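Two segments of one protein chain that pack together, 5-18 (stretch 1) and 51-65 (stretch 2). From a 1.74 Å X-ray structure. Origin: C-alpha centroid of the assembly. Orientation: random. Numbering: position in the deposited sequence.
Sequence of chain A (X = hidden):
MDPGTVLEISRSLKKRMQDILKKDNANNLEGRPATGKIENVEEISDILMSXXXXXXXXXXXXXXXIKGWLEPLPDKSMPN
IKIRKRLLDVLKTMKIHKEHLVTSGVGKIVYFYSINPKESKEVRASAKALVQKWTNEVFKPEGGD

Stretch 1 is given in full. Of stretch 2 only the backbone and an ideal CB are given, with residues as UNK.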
# COMPACT_ATOMS: atom_id res chain seq x y z
N THR A 5 -3.88 13.13 21.47
CA THR A 5 -4.12 13.83 20.21
C THR A 5 -3.48 13.10 19.04
O THR A 5 -4.11 12.96 18.00
CB THR A 5 -3.71 15.37 20.25
OG1 THR A 5 -4.09 15.96 21.50
CG2 THR A 5 -4.37 16.14 19.09
N VAL A 6 -2.26 12.57 19.19
CA VAL A 6 -1.64 11.97 18.01
C VAL A 6 -2.40 10.70 17.56
O VAL A 6 -2.60 10.47 16.37
CB VAL A 6 -0.12 11.75 18.13
CG1 VAL A 6 0.22 10.72 19.20
CG2 VAL A 6 0.46 11.39 16.82
N LEU A 7 -2.92 9.92 18.51
CA LEU A 7 -3.79 8.80 18.12
C LEU A 7 -5.12 9.23 17.50
O LEU A 7 -5.57 8.62 16.51
CB LEU A 7 -3.98 7.80 19.29
CG LEU A 7 -2.72 6.91 19.50
CD1 LEU A 7 -2.80 6.17 20.79
CD2 LEU A 7 -2.36 5.93 18.33
N GLU A 8 -5.73 10.31 18.00
CA GLU A 8 -6.99 10.80 17.45
C GLU A 8 -6.76 11.25 16.02
O GLU A 8 -7.59 10.99 15.13
CB GLU A 8 -7.54 11.93 18.30
CG GLU A 8 -8.09 11.46 19.63
CD GLU A 8 -8.26 12.57 20.69
OE1 GLU A 8 -8.17 13.79 20.36
OE2 GLU A 8 -8.52 12.23 21.86
N ILE A 9 -5.65 11.95 15.80
CA ILE A 9 -5.34 12.39 14.43
C ILE A 9 -5.15 11.20 13.49
O ILE A 9 -5.68 11.17 12.39
CB ILE A 9 -4.12 13.38 14.39
CG1 ILE A 9 -4.52 14.70 15.03
CG2 ILE A 9 -3.71 13.61 12.90
CD1 ILE A 9 -3.38 15.51 15.59
N SER A 10 -4.41 10.20 13.94
CA SER A 10 -4.11 9.07 13.08
C SER A 10 -5.37 8.27 12.81
O SER A 10 -5.61 7.86 11.66
CB SER A 10 -3.03 8.19 13.71
OG SER A 10 -1.82 8.92 13.87
N ARG A 11 -6.20 8.07 13.83
CA ARG A 11 -7.47 7.34 13.64
C ARG A 11 -8.42 8.08 12.69
O ARG A 11 -9.06 7.44 11.85
CB ARG A 11 -8.15 7.06 14.98
CG ARG A 11 -7.38 6.01 15.76
CD ARG A 11 -7.86 5.75 17.20
NE ARG A 11 -6.93 4.78 17.82
CZ ARG A 11 -6.70 4.63 19.12
NH1 ARG A 11 -7.31 5.40 20.01
NH2 ARG A 11 -5.82 3.71 19.53
N SER A 12 -8.48 9.40 12.80
CA SER A 12 -9.25 10.24 11.84
C SER A 12 -8.79 10.10 10.37
O SER A 12 -9.62 9.93 9.46
CB SER A 12 -9.24 11.71 12.30
OG SER A 12 -9.75 12.57 11.29
N LEU A 13 -7.48 10.18 10.14
CA LEU A 13 -6.92 10.00 8.80
C LEU A 13 -7.22 8.60 8.26
O LEU A 13 -7.64 8.48 7.12
CB LEU A 13 -5.43 10.30 8.79
CG LEU A 13 -4.82 10.39 7.38
CD1 LEU A 13 -5.51 11.46 6.57
CD2 LEU A 13 -3.30 10.66 7.47
N LYS A 14 -7.08 7.58 9.12
CA LYS A 14 -7.39 6.19 8.77
C LYS A 14 -8.85 6.10 8.30
O LYS A 14 -9.12 5.56 7.22
CB LYS A 14 -7.14 5.29 9.97
CG LYS A 14 -7.31 3.77 9.64
CD LYS A 14 -7.14 2.89 10.89
CE LYS A 14 -7.40 1.41 10.56
NZ LYS A 14 -6.14 0.84 9.97
N LYS A 15 -9.77 6.67 9.07
CA LYS A 15 -11.20 6.61 8.72
C LYS A 15 -11.47 7.37 7.41
O LYS A 15 -12.29 6.92 6.58
CB LYS A 15 -12.04 7.17 9.87
CG LYS A 15 -13.55 7.25 9.56
CD LYS A 15 -14.35 7.87 10.71
CE LYS A 15 -15.84 7.49 10.65
NZ LYS A 15 -16.32 7.34 9.25
N ARG A 16 -10.78 8.48 7.22
CA ARG A 16 -10.95 9.24 5.99
C ARG A 16 -10.55 8.41 4.76
O ARG A 16 -11.28 8.37 3.74
CB ARG A 16 -10.14 10.52 6.03
CG ARG A 16 -10.41 11.43 4.86
CD ARG A 16 -9.65 12.74 5.04
NE ARG A 16 -9.71 13.50 3.80
CZ ARG A 16 -8.95 14.55 3.52
NH1 ARG A 16 -8.05 15.00 4.42
NH2 ARG A 16 -9.09 15.15 2.35
N MET A 17 -9.41 7.71 4.88
CA MET A 17 -8.91 6.89 3.78
C MET A 17 -9.84 5.73 3.53
O MET A 17 -10.12 5.42 2.36
CB MET A 17 -7.52 6.36 4.08
CG MET A 17 -6.49 7.43 3.89
SD MET A 17 -4.79 6.77 4.03
CE MET A 17 -4.57 6.18 2.33
N GLN A 18 -10.38 5.14 4.61
CA GLN A 18 -11.34 4.05 4.49
C GLN A 18 -12.61 4.50 3.76
O GLN A 18 -13.13 3.78 2.91
CB GLN A 18 -11.77 3.53 5.87
CG GLN A 18 -10.71 2.67 6.56
CD GLN A 18 -11.12 2.28 7.97
OE1 GLN A 18 -12.14 2.77 8.49
NE2 GLN A 18 -10.33 1.43 8.61
N UNK A 51 6.54 13.17 9.81
CA UNK A 51 7.40 12.35 10.68
C UNK A 51 6.83 12.26 12.09
O UNK A 51 6.99 11.22 12.75
CB UNK A 51 8.82 12.93 10.73
N UNK A 52 6.12 13.29 12.54
CA UNK A 52 5.59 13.28 13.91
C UNK A 52 4.41 12.30 14.01
O UNK A 52 4.19 11.71 15.07
CB UNK A 52 5.15 14.69 14.33
N UNK A 53 3.68 12.14 12.91
CA UNK A 53 2.52 11.22 12.90
C UNK A 53 2.89 9.77 12.58
O UNK A 53 2.07 8.83 12.75
CB UNK A 53 1.49 11.70 11.88
N UNK A 54 4.11 9.56 12.10
CA UNK A 54 4.42 8.30 11.43
C UNK A 54 4.22 7.05 12.27
O UNK A 54 3.60 6.06 11.81
CB UNK A 54 5.87 8.34 10.95
N UNK A 55 4.78 7.06 13.47
CA UNK A 55 4.68 5.87 14.30
C UNK A 55 3.25 5.57 14.70
O UNK A 55 2.88 4.41 14.75
CB UNK A 55 5.54 6.03 15.55
N UNK A 56 2.48 6.61 15.02
CA UNK A 56 1.07 6.43 15.37
C UNK A 56 0.30 5.87 14.19
O UNK A 56 -0.52 4.96 14.35
CB UNK A 56 0.45 7.75 15.83
N UNK A 57 0.56 6.39 12.99
CA UNK A 57 -0.08 5.89 11.79
C UNK A 57 0.23 4.39 11.58
O UNK A 57 -0.68 3.59 11.30
CB UNK A 57 0.37 6.71 10.58
N UNK A 58 1.49 4.00 11.76
CA UNK A 58 1.88 2.61 11.53
C UNK A 58 1.23 1.73 12.60
O UNK A 58 0.69 0.66 12.28
CB UNK A 58 3.40 2.46 11.55
N UNK A 59 1.24 2.22 13.85
CA UNK A 59 0.64 1.51 14.99
C UNK A 59 -0.87 1.31 14.81
O UNK A 59 -1.44 0.30 15.28
CB UNK A 59 0.91 2.28 16.29
N UNK A 60 -1.52 2.28 14.17
CA UNK A 60 -2.94 2.22 13.93
C UNK A 60 -3.31 1.49 12.64
O UNK A 60 -4.48 1.49 12.24
CB UNK A 60 -3.51 3.64 13.90
N UNK A 61 -2.32 0.86 11.99
CA UNK A 61 -2.59 -0.02 10.82
C UNK A 61 -2.83 0.73 9.52
O UNK A 61 -3.52 0.23 8.62
CB UNK A 61 -3.81 -0.90 11.10
N UNK A 62 -2.21 1.90 9.38
CA UNK A 62 -2.48 2.71 8.18
C UNK A 62 -2.00 1.96 6.92
O UNK A 62 -2.43 2.30 5.79
CB UNK A 62 -1.79 4.07 8.29
N UNK A 63 -1.09 1.00 7.06
CA UNK A 63 -0.67 0.25 5.90
C UNK A 63 -1.82 -0.50 5.25
O UNK A 63 -1.77 -0.75 4.03
CB UNK A 63 0.44 -0.73 6.29
N UNK A 64 -2.83 -0.87 6.04
CA UNK A 64 -4.05 -1.52 5.49
C UNK A 64 -4.75 -0.61 4.50
O UNK A 64 -5.18 -1.08 3.42
CB UNK A 64 -5.02 -1.90 6.61
N UNK A 65 -4.88 0.68 4.83
CA UNK A 65 -5.60 1.65 3.95
C UNK A 65 -4.73 1.99 2.75
O UNK A 65 -5.24 2.10 1.62
CB UNK A 65 -5.96 2.93 4.71

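Positions 51 and 52 open the stretch with helical phi/psi, and their ideal CB atoms find nothing of the facing helix within 5.5 Å. The contact sets no rule here, so anything compatible with a helix would serve. The deposited residues are Lys51 and Ala52.

At position 53, CA-to-CB runs sideways, with the ideal CB 5.1 Å from Val6 CG2. Val6 and Ile9 offer methyls that a branched or long apolar side chain could reach. Leu53 does so in the m,t rotamer: its CD2 lies 3.7 Å from Val6 CG2 and 3.7 Å from Ile9 CG2, one methyl serving both.

Position 54 points away and position 55 sideways, both beyond reach, so stretch 1 asks nothing of them. They are Gln54 and Glu55.

Position 56 is tight. Its CB points toward the helix and sits only 3.2 Å from Ser10 OG, with Val6 CG2 and Leu7 CD2 close by. Small residues such as glycine, alanine or serine suit it best. Ser56 is deposited, and its OG lies 3.2 Å from Val6 CG2. On the facing side, Ser10 keeps its own hydroxyl occupied, with Ser10 OG donating to Val6 O at 3.0 Å.

At position 57 the CB points sideways, 4.5 Å from Ser10 OG, and Leu13 lies farther along. A leucine, isoleucine or methionine could bridge that gap. Leu57 reaches across, placing CD2 3.7 Å from Ser10 CB and 4.0 Å from Leu13 CD2.

Position 58 is out of reach; it is Leu58. Position 59 points sideways at the margin, its CB 5.3 Å from Leu7 CD2, which leaves the choice wide; it is Asp59.

Position 60 points toward stretch 1, and the Arg11 guanidinium offers donors nearby. An acidic side chain is the obvious answer, with glutamine a neutral alternative. Glu60 forms a two-pronged salt bridge: Arg11 NE donates to Glu60 OE1 at 2.7 Å, and Arg11 NH2 to Glu60 OE2 at 3.1 Å. The backbone contributes too, as Lys14 NZ donates to Glu60 O at 2.9 Å.

Position 61 has phi 79°, which by itself favours glycine, and an ideal CB would stand 3.1 Å from Lys14 NZ. Two arguments agree on Gly61.

Position 62 points sideways toward no immediate neighbour, but Lys14 and Met17 leave an apolar surface within reach of a longer aliphatic chain. Ile62 extends CD1 to 3.8 Å from Lys14 CA and 3.9 Å from Met17 SD.

Position 63 points away and is free as far as this contact goes; it is Leu63.

At position 64 CA-to-CB points toward stretch 1, with the ideal CB 4.5 Å from Lys14 NZ, so an acceptor or acid would fit. Asp64 works through water 2, which accepts from Lys14 NZ and donates to Asp64 OD2, both at 2.7 Å.

The ideal CB of position 65 points toward stretch 1, 3.8 Å from Met17 CB, with Lys14 and Gln18 supplying donors; glutamate or glutamine would suit. Glu65 OE1 forms a salt bridge with Lys14 NZ at 2.8 Å, and Glu65 OE2 accepts from Gln18 NE2 at 3.0 Å.

Stretch 2, residues 51-65: KALQESLLDEGILDE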
# COMPACT_ATOMS: atom_id res chain seq x y z
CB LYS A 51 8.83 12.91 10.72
CG LYS A 51 9.56 12.83 9.34
CD LYS A 51 9.58 11.43 8.76
CE LYS A 51 10.60 11.32 7.64
NZ LYS A 51 10.32 10.09 6.87
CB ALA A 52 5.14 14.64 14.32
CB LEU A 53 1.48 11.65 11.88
CG LEU A 53 0.60 12.87 12.12
CD1 LEU A 53 -0.34 12.95 10.91
CD2 LEU A 53 -0.18 12.71 13.40
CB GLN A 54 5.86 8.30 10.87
CG GLN A 54 6.12 7.05 10.02
CD GLN A 54 7.39 7.17 9.20
OE1 GLN A 54 8.39 6.50 9.51
NE2 GLN A 54 7.39 8.08 8.19
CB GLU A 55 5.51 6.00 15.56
CG GLU A 55 6.98 5.69 15.35
CD GLU A 55 7.22 4.29 14.75
OE1 GLU A 55 6.96 3.26 15.41
OE2 GLU A 55 7.66 4.24 13.60
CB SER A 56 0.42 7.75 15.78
OG SER A 56 0.96 8.22 16.98
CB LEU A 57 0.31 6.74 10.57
CG LEU A 57 -0.29 8.14 10.50
CD1 LEU A 57 0.45 8.90 9.42
CD2 LEU A 57 -1.79 8.09 10.20
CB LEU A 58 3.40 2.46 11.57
CG LEU A 58 4.13 3.07 10.38
CD1 LEU A 58 5.64 3.05 10.61
CD2 LEU A 58 3.73 2.28 9.06
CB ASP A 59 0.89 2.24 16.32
CG ASP A 59 2.30 2.08 16.83
OD1 ASP A 59 3.07 1.28 16.26
OD2 ASP A 59 2.65 2.74 17.85
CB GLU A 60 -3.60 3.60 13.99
CG GLU A 60 -3.66 4.19 15.43
CD GLU A 60 -4.35 3.27 16.47
OE1 GLU A 60 -5.55 2.96 16.31
OE2 GLU A 60 -3.69 2.85 17.45
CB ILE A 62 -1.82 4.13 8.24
CG1 ILE A 62 -2.47 5.11 7.25
CG2 ILE A 62 -0.32 4.04 7.94
CD1 ILE A 62 -3.94 5.39 7.53
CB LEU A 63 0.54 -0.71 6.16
CG LEU A 63 1.80 0.05 6.53
CD1 LEU A 63 2.90 -0.95 6.95
CD2 LEU A 63 2.33 0.98 5.42
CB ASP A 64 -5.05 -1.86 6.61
CG ASP A 64 -4.56 -2.92 7.59
OD1 ASP A 64 -3.43 -3.46 7.47
OD2 ASP A 64 -5.33 -3.22 8.52
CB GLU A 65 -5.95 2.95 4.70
CG GLU A 65 -7.20 2.74 5.58
CD GLU A 65 -6.96 1.75 6.71
OE1 GLU A 65 -5.89 1.78 7.37
OE2 GLU A 65 -7.85 0.91 6.94
O HOH W 1 -8.01 -1.32 8.42
O HOH W 2 -5.92 -1.80 10.69
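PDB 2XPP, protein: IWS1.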